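Local structure of probable mannosyltransferase KTR4 (Saccharomyces cerevisiae, 5A07) at residues K104-S109 against P137-N142; K226-L231 against E322-D327. The protein is probably a mannosyltransferase with the GT-A type of glycosyltransferase fold, and holds guanosine-5'-diphosphate and a manganese ion. All blocks are in the same frame, centred on the assembly; numbering follows the deposited sequence.

Contact 1: K104-S109 against P137-N142; sequences KGTILS and PYTFLN. With GDP (guanosine-5'-diphosphate), chain F.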
# COMPACT_ATOMS: atom_id res chain seq x y z
N LYS B 104 -13.76 -12.99 6.82
CA LYS B 104 -13.25 -13.79 5.70
C LYS B 104 -11.92 -13.19 5.18
O LYS B 104 -11.87 -12.49 4.17
CB LYS B 104 -14.23 -13.83 4.52
CG LYS B 104 -15.63 -14.14 4.87
CD LYS B 104 -15.88 -15.53 5.21
CE LYS B 104 -17.32 -15.88 4.78
NZ LYS B 104 -17.74 -16.99 5.69
N GLY B 105 -10.84 -13.49 5.91
CA GLY B 105 -9.59 -12.84 5.70
C GLY B 105 -8.45 -13.81 5.81
O GLY B 105 -8.59 -14.86 6.48
N THR B 106 -7.33 -13.44 5.17
CA THR B 106 -6.12 -14.21 5.21
C THR B 106 -4.94 -13.27 5.25
O THR B 106 -5.01 -12.15 4.72
CB THR B 106 -6.01 -15.16 4.02
OG1 THR B 106 -4.94 -16.09 4.17
CG2 THR B 106 -5.91 -14.39 2.70
N ILE B 107 -3.87 -13.75 5.86
CA ILE B 107 -2.56 -13.15 5.70
C ILE B 107 -1.96 -13.68 4.45
O ILE B 107 -1.97 -14.88 4.25
CB ILE B 107 -1.71 -13.47 6.91
CG1 ILE B 107 -2.40 -12.87 8.11
CG2 ILE B 107 -0.37 -12.80 6.73
CD1 ILE B 107 -2.09 -13.64 9.29
N LEU B 108 -1.54 -12.81 3.55
CA LEU B 108 -1.08 -13.20 2.25
C LEU B 108 0.38 -12.88 2.04
O LEU B 108 0.82 -11.76 2.30
CB LEU B 108 -1.88 -12.47 1.16
CG LEU B 108 -1.33 -12.63 -0.27
CD1 LEU B 108 -1.47 -14.04 -0.80
CD2 LEU B 108 -2.03 -11.68 -1.23
N SER B 109 1.16 -13.83 1.51
CA SER B 109 2.52 -13.55 1.12
C SER B 109 2.81 -14.18 -0.25
O SER B 109 2.66 -15.40 -0.42
CB SER B 109 3.57 -14.13 2.09
OG SER B 109 3.32 -13.90 3.47
N PRO B 137 -5.75 -17.42 8.91
CA PRO B 137 -4.90 -18.28 8.10
C PRO B 137 -3.92 -17.58 7.21
O PRO B 137 -4.02 -16.37 6.99
CB PRO B 137 -5.91 -18.97 7.15
CG PRO B 137 -7.06 -18.02 7.07
CD PRO B 137 -7.11 -17.29 8.39
N TYR B 138 -2.89 -18.31 6.81
CA TYR B 138 -1.91 -17.82 5.85
C TYR B 138 -2.09 -18.43 4.51
O TYR B 138 -2.22 -19.66 4.36
CB TYR B 138 -0.49 -18.13 6.31
CG TYR B 138 -0.08 -17.41 7.58
CD1 TYR B 138 -0.46 -17.93 8.82
CD2 TYR B 138 0.71 -16.27 7.56
CE1 TYR B 138 -0.09 -17.28 10.02
CE2 TYR B 138 1.06 -15.62 8.75
CZ TYR B 138 0.66 -16.13 9.96
OH TYR B 138 0.98 -15.49 11.14
N THR B 139 -1.96 -17.58 3.50
CA THR B 139 -1.94 -18.00 2.14
C THR B 139 -0.63 -17.60 1.53
O THR B 139 -0.23 -16.40 1.60
CB THR B 139 -3.07 -17.36 1.32
OG1 THR B 139 -4.36 -17.72 1.87
CG2 THR B 139 -3.06 -17.85 -0.12
N PHE B 140 0.08 -18.57 0.92
CA PHE B 140 1.30 -18.29 0.25
C PHE B 140 1.17 -18.56 -1.27
O PHE B 140 0.66 -19.62 -1.66
CB PHE B 140 2.42 -19.18 0.76
CG PHE B 140 2.71 -19.00 2.20
CD1 PHE B 140 1.98 -19.68 3.15
CD2 PHE B 140 3.65 -18.10 2.60
CE1 PHE B 140 2.21 -19.53 4.49
CE2 PHE B 140 3.88 -17.93 3.96
CZ PHE B 140 3.20 -18.62 4.89
N LEU B 141 1.69 -17.66 -2.07
CA LEU B 141 1.68 -17.78 -3.52
C LEU B 141 3.01 -17.61 -4.09
O LEU B 141 3.82 -16.87 -3.57
CB LEU B 141 0.75 -16.73 -4.17
CG LEU B 141 -0.71 -16.69 -3.72
CD1 LEU B 141 -1.55 -15.53 -4.36
CD2 LEU B 141 -1.38 -18.06 -3.95
N ASN B 142 3.29 -18.33 -5.20
CA ASN B 142 4.58 -18.28 -5.84
C ASN B 142 4.39 -18.54 -7.35
O ASN B 142 3.47 -19.26 -7.73
CB ASN B 142 5.43 -19.37 -5.16
CG ASN B 142 6.91 -19.38 -5.59
OD1 ASN B 142 7.40 -18.65 -6.46
ND2 ASN B 142 7.65 -20.26 -4.91
PB GDP F . 10.50 -4.45 -2.85
O1B GDP F . 11.96 -4.22 -2.80
O2B GDP F . 9.72 -3.71 -3.77
O3B GDP F . 9.92 -4.59 -1.49
O3A GDP F . 10.46 -5.88 -3.61
PA GDP F . 10.47 -7.37 -3.08
O1A GDP F . 11.52 -8.20 -3.68
O2A GDP F . 10.32 -7.54 -1.62
O5' GDP F . 9.14 -7.90 -3.75
C5' GDP F . 7.79 -7.70 -3.33
C4' GDP F . 7.11 -8.99 -2.88
O4' GDP F . 7.03 -9.85 -4.02
C3' GDP F . 7.84 -9.74 -1.79
O3' GDP F . 6.86 -10.46 -0.99
C2' GDP F . 8.74 -10.70 -2.59
O2' GDP F . 9.02 -11.89 -1.87
C1' GDP F . 7.85 -11.00 -3.74
N9 GDP F . 8.56 -11.28 -5.00
C8 GDP F . 9.36 -10.47 -5.74
N7 GDP F . 9.76 -11.13 -6.89
C5 GDP F . 9.18 -12.37 -6.87
C6 GDP F . 9.18 -13.53 -7.77
O6 GDP F . 9.88 -13.37 -8.83
N1 GDP F . 8.49 -14.62 -7.40
C2 GDP F . 7.80 -14.69 -6.20
N2 GDP F . 7.14 -15.80 -5.89
N3 GDP F . 7.77 -13.64 -5.33
C4 GDP F . 8.37 -12.48 -5.64
O HOH W 1 1.22 -15.66 4.24

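Contact 2: K226-L231 against E322-D327; sequences KYVWRL and EIVDLD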
# COMPACT_ATOMS: atom_id res chain seq x y z
N LYS B 226 -12.62 -12.03 1.59
CA LYS B 226 -12.92 -10.63 1.38
C LYS B 226 -11.71 -9.70 1.70
O LYS B 226 -11.55 -8.64 1.07
CB LYS B 226 -14.13 -10.24 2.28
CG LYS B 226 -14.54 -8.77 2.16
CD LYS B 226 -15.82 -8.51 2.90
CE LYS B 226 -16.19 -7.04 2.99
NZ LYS B 226 -16.25 -6.34 1.70
N TYR B 227 -10.86 -10.13 2.65
CA TYR B 227 -9.75 -9.27 3.13
C TYR B 227 -8.45 -9.98 3.02
O TYR B 227 -8.41 -11.21 3.28
CB TYR B 227 -9.95 -8.94 4.57
CG TYR B 227 -11.12 -8.05 4.86
CD1 TYR B 227 -11.07 -6.68 4.57
CD2 TYR B 227 -12.29 -8.57 5.35
CE1 TYR B 227 -12.13 -5.86 4.82
CE2 TYR B 227 -13.36 -7.73 5.61
CZ TYR B 227 -13.28 -6.37 5.36
OH TYR B 227 -14.39 -5.52 5.59
N VAL B 228 -7.38 -9.22 2.75
CA VAL B 228 -6.03 -9.76 2.82
C VAL B 228 -5.24 -8.79 3.68
O VAL B 228 -5.47 -7.56 3.64
CB VAL B 228 -5.30 -9.98 1.47
CG1 VAL B 228 -6.04 -10.99 0.53
CG2 VAL B 228 -5.08 -8.72 0.78
N TRP B 229 -4.33 -9.35 4.46
CA TRP B 229 -3.25 -8.63 5.06
C TRP B 229 -2.02 -9.09 4.27
O TRP B 229 -1.55 -10.22 4.47
CB TRP B 229 -3.19 -9.01 6.54
CG TRP B 229 -2.16 -8.31 7.37
CD1 TRP B 229 -0.89 -7.96 6.99
CD2 TRP B 229 -2.29 -7.95 8.75
NE1 TRP B 229 -0.22 -7.33 8.06
CE2 TRP B 229 -1.07 -7.31 9.14
CE3 TRP B 229 -3.31 -8.09 9.69
CZ2 TRP B 229 -0.87 -6.83 10.43
CZ3 TRP B 229 -3.15 -7.55 10.93
CH2 TRP B 229 -1.92 -6.92 11.30
N ARG B 230 -1.44 -8.22 3.47
CA ARG B 230 -0.18 -8.48 2.79
C ARG B 230 1.03 -8.42 3.71
O ARG B 230 1.26 -7.40 4.36
CB ARG B 230 0.01 -7.51 1.65
CG ARG B 230 1.32 -7.67 0.87
CD ARG B 230 1.17 -6.80 -0.34
NE ARG B 230 2.41 -6.57 -1.01
CZ ARG B 230 2.51 -5.83 -2.09
NH1 ARG B 230 1.44 -5.29 -2.65
NH2 ARG B 230 3.68 -5.66 -2.64
N LEU B 231 1.82 -9.50 3.68
CA LEU B 231 3.04 -9.66 4.45
C LEU B 231 4.21 -9.94 3.51
O LEU B 231 4.11 -10.75 2.58
CB LEU B 231 2.88 -10.85 5.38
CG LEU B 231 4.01 -11.04 6.36
CD1 LEU B 231 4.07 -9.91 7.39
CD2 LEU B 231 3.78 -12.36 7.06
N GLU B 322 -0.25 -3.91 3.51
CA GLU B 322 -1.55 -3.31 3.19
C GLU B 322 -2.64 -4.25 3.75
O GLU B 322 -2.44 -5.49 3.79
CB GLU B 322 -1.70 -2.99 1.72
CG GLU B 322 -1.51 -4.17 0.79
CD GLU B 322 -1.61 -3.86 -0.69
OE1 GLU B 322 -2.09 -2.78 -1.15
OE2 GLU B 322 -1.23 -4.77 -1.44
N ILE B 323 -3.74 -3.68 4.27
CA ILE B 323 -4.94 -4.45 4.64
C ILE B 323 -5.93 -4.02 3.54
O ILE B 323 -6.19 -2.82 3.38
CB ILE B 323 -5.51 -4.02 5.96
CG1 ILE B 323 -4.49 -3.99 7.10
CG2 ILE B 323 -6.63 -4.93 6.35
CD1 ILE B 323 -3.83 -5.25 7.34
N VAL B 324 -6.49 -4.95 2.81
CA VAL B 324 -7.30 -4.55 1.66
C VAL B 324 -8.59 -5.37 1.57
O VAL B 324 -8.63 -6.59 1.79
CB VAL B 324 -6.50 -4.48 0.34
CG1 VAL B 324 -5.78 -5.74 0.07
CG2 VAL B 324 -7.42 -4.09 -0.82
N ASP B 325 -9.66 -4.63 1.31
CA ASP B 325 -10.98 -5.16 1.06
C ASP B 325 -11.00 -5.52 -0.43
O ASP B 325 -11.04 -4.67 -1.31
CB ASP B 325 -12.05 -4.12 1.43
CG ASP B 325 -13.51 -4.62 1.26
OD1 ASP B 325 -13.72 -5.63 0.53
OD2 ASP B 325 -14.43 -4.01 1.90
N LEU B 326 -10.93 -6.82 -0.71
CA LEU B 326 -10.86 -7.26 -2.09
C LEU B 326 -12.10 -6.92 -2.93
O LEU B 326 -11.98 -6.90 -4.16
CB LEU B 326 -10.59 -8.76 -2.20
CG LEU B 326 -9.31 -9.30 -1.55
CD1 LEU B 326 -9.12 -10.78 -1.83
CD2 LEU B 326 -8.12 -8.54 -2.05
N ASP B 327 -13.22 -6.64 -2.30
CA ASP B 327 -14.41 -6.14 -3.03
C ASP B 327 -14.08 -4.86 -3.80
O ASP B 327 -14.63 -4.64 -4.85
CB ASP B 327 -15.53 -5.78 -2.08
CG ASP B 327 -16.22 -6.97 -1.45
OD1 ASP B 327 -15.87 -8.11 -1.69
OD2 ASP B 327 -17.22 -6.76 -0.72
O HOH W 2 -14.42 -3.26 4.25

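Contact 1: K104-S109 against P137-N142
Thr139 O is gripped by two donors: Ser109 N lies 2.9 Å from Thr139 O, close to the line of the carbonyl (C=O...N 169°), and a water donates to the same oxygen from 3.1 Å. The same water lies 2.8 Å from Ser109 OG, which chi1 of -47° sets anti to the carbonyl carbon; it also sits at the edge of the Tyr138 ring and above a face of the Phe140 ring. Around this point the strands run parallel, with Ile107 N bonded to Pro137 O, Thr139 N to Ile107 O and Leu141 N to Ser109 O. The two faces of the sheet differ. On one, Ile107 and Tyr138 lie side by side, and Ile107 CD1 stands 4.0 Å from the centroid of the Tyr138 ring, over the face but displaced toward the rim. On the other, Thr106 and Thr139 cross at about a right angle and bring their OG1 atoms within 2.9 Å, a hydrogen bond whose direction is unsettled; farther along, Leu108 CD1 meets Leu141 CD1 at 3.9 Å. The arrangement is a beta-alpha-beta crossover: helix 116-131 joins the strands and packs on Ile107, Ser109 and Tyr138, whose OH bonds to Glu127. Helix 203-214 touches Leu108 and Leu141 on the other face, while strands 227-230 and 164-168 flank the pair.

Contact 2: K226-L231 against E322-D327
Lys226 crosses Asp327 at about a right angle and Asp325 more obliquely, and its ammonium group serves both carboxylates. The Lys226 chain is extended as far as CE and then bends (chi4 55°), which places its NZ 2.6 Å from Asp327 OD2, above that carboxylate plane, and 2.9 Å from Asp325 OD1, on its syn side. Asp325 OD1 also accepts from Asp327 N at 3.0 Å; the two donors arrive from opposite faces of the carboxylate, and the second is a capping bond, with Asp325 at the N-cap position of the short, weakly bonded helix that starts at Leu326. A water bridges Asp325 OD2 and Tyr227 OH, which is bonded to Asn250 as well. At the far end Arg230 and Glu322 cross with guanidinium and carboxylate planes 63° apart. Arg230 NH1 meets Glu322 OE2 at 3.0 Å, close to the guanidinium plane but above that of the carboxylate. Asp354 pairs with the same NH1, Arg358 with the same OE2, and Tyr256 bonds to Glu322 OE1. Between these ends, Ile323 and Trp229 point the same way, and Ile323 CD1 lies 3.6 Å from the centroid of the Trp229 five-membered ring, a CH-pi contact over its face. Val228 and Val324 exchange backbone bonds in both directions, with Val324 N at 2.9 Å from Val228 O. Strand 322-325 thus runs antiparallel to 227-230 and parts it from strand 256-262, the reversed strand characteristic of the otherwise largely parallel central sheet of GT-A glycosyltransferases.

Contacts 1 and 2 are successive steps across one sheet, their centres about 9 Å apart, because strands 105-110 and 227-230 are neighbours. Backbone bonds join them: Lys104 O lies 2.7 Å from Lys226 N, and Leu108 N lies 2.7 Å from Trp229 O. The order 138-142, 105-110, 227-230, 322-325 therefore passes from the parallel part to the reversed strand. Contact 1 enters the nucleotide pocket, and contact 2 lies close beside it. In contact 1, Asn142 OD1 accepts from N2 of guanosine-5'-diphosphate at 2.9 Å. In contact 2, the nearest atoms of the Arg230 side chain are about 5 Å from that ligand and about 7 Å from the manganese ion, and Arg230 pairs with Glu232, a residue of the metal site.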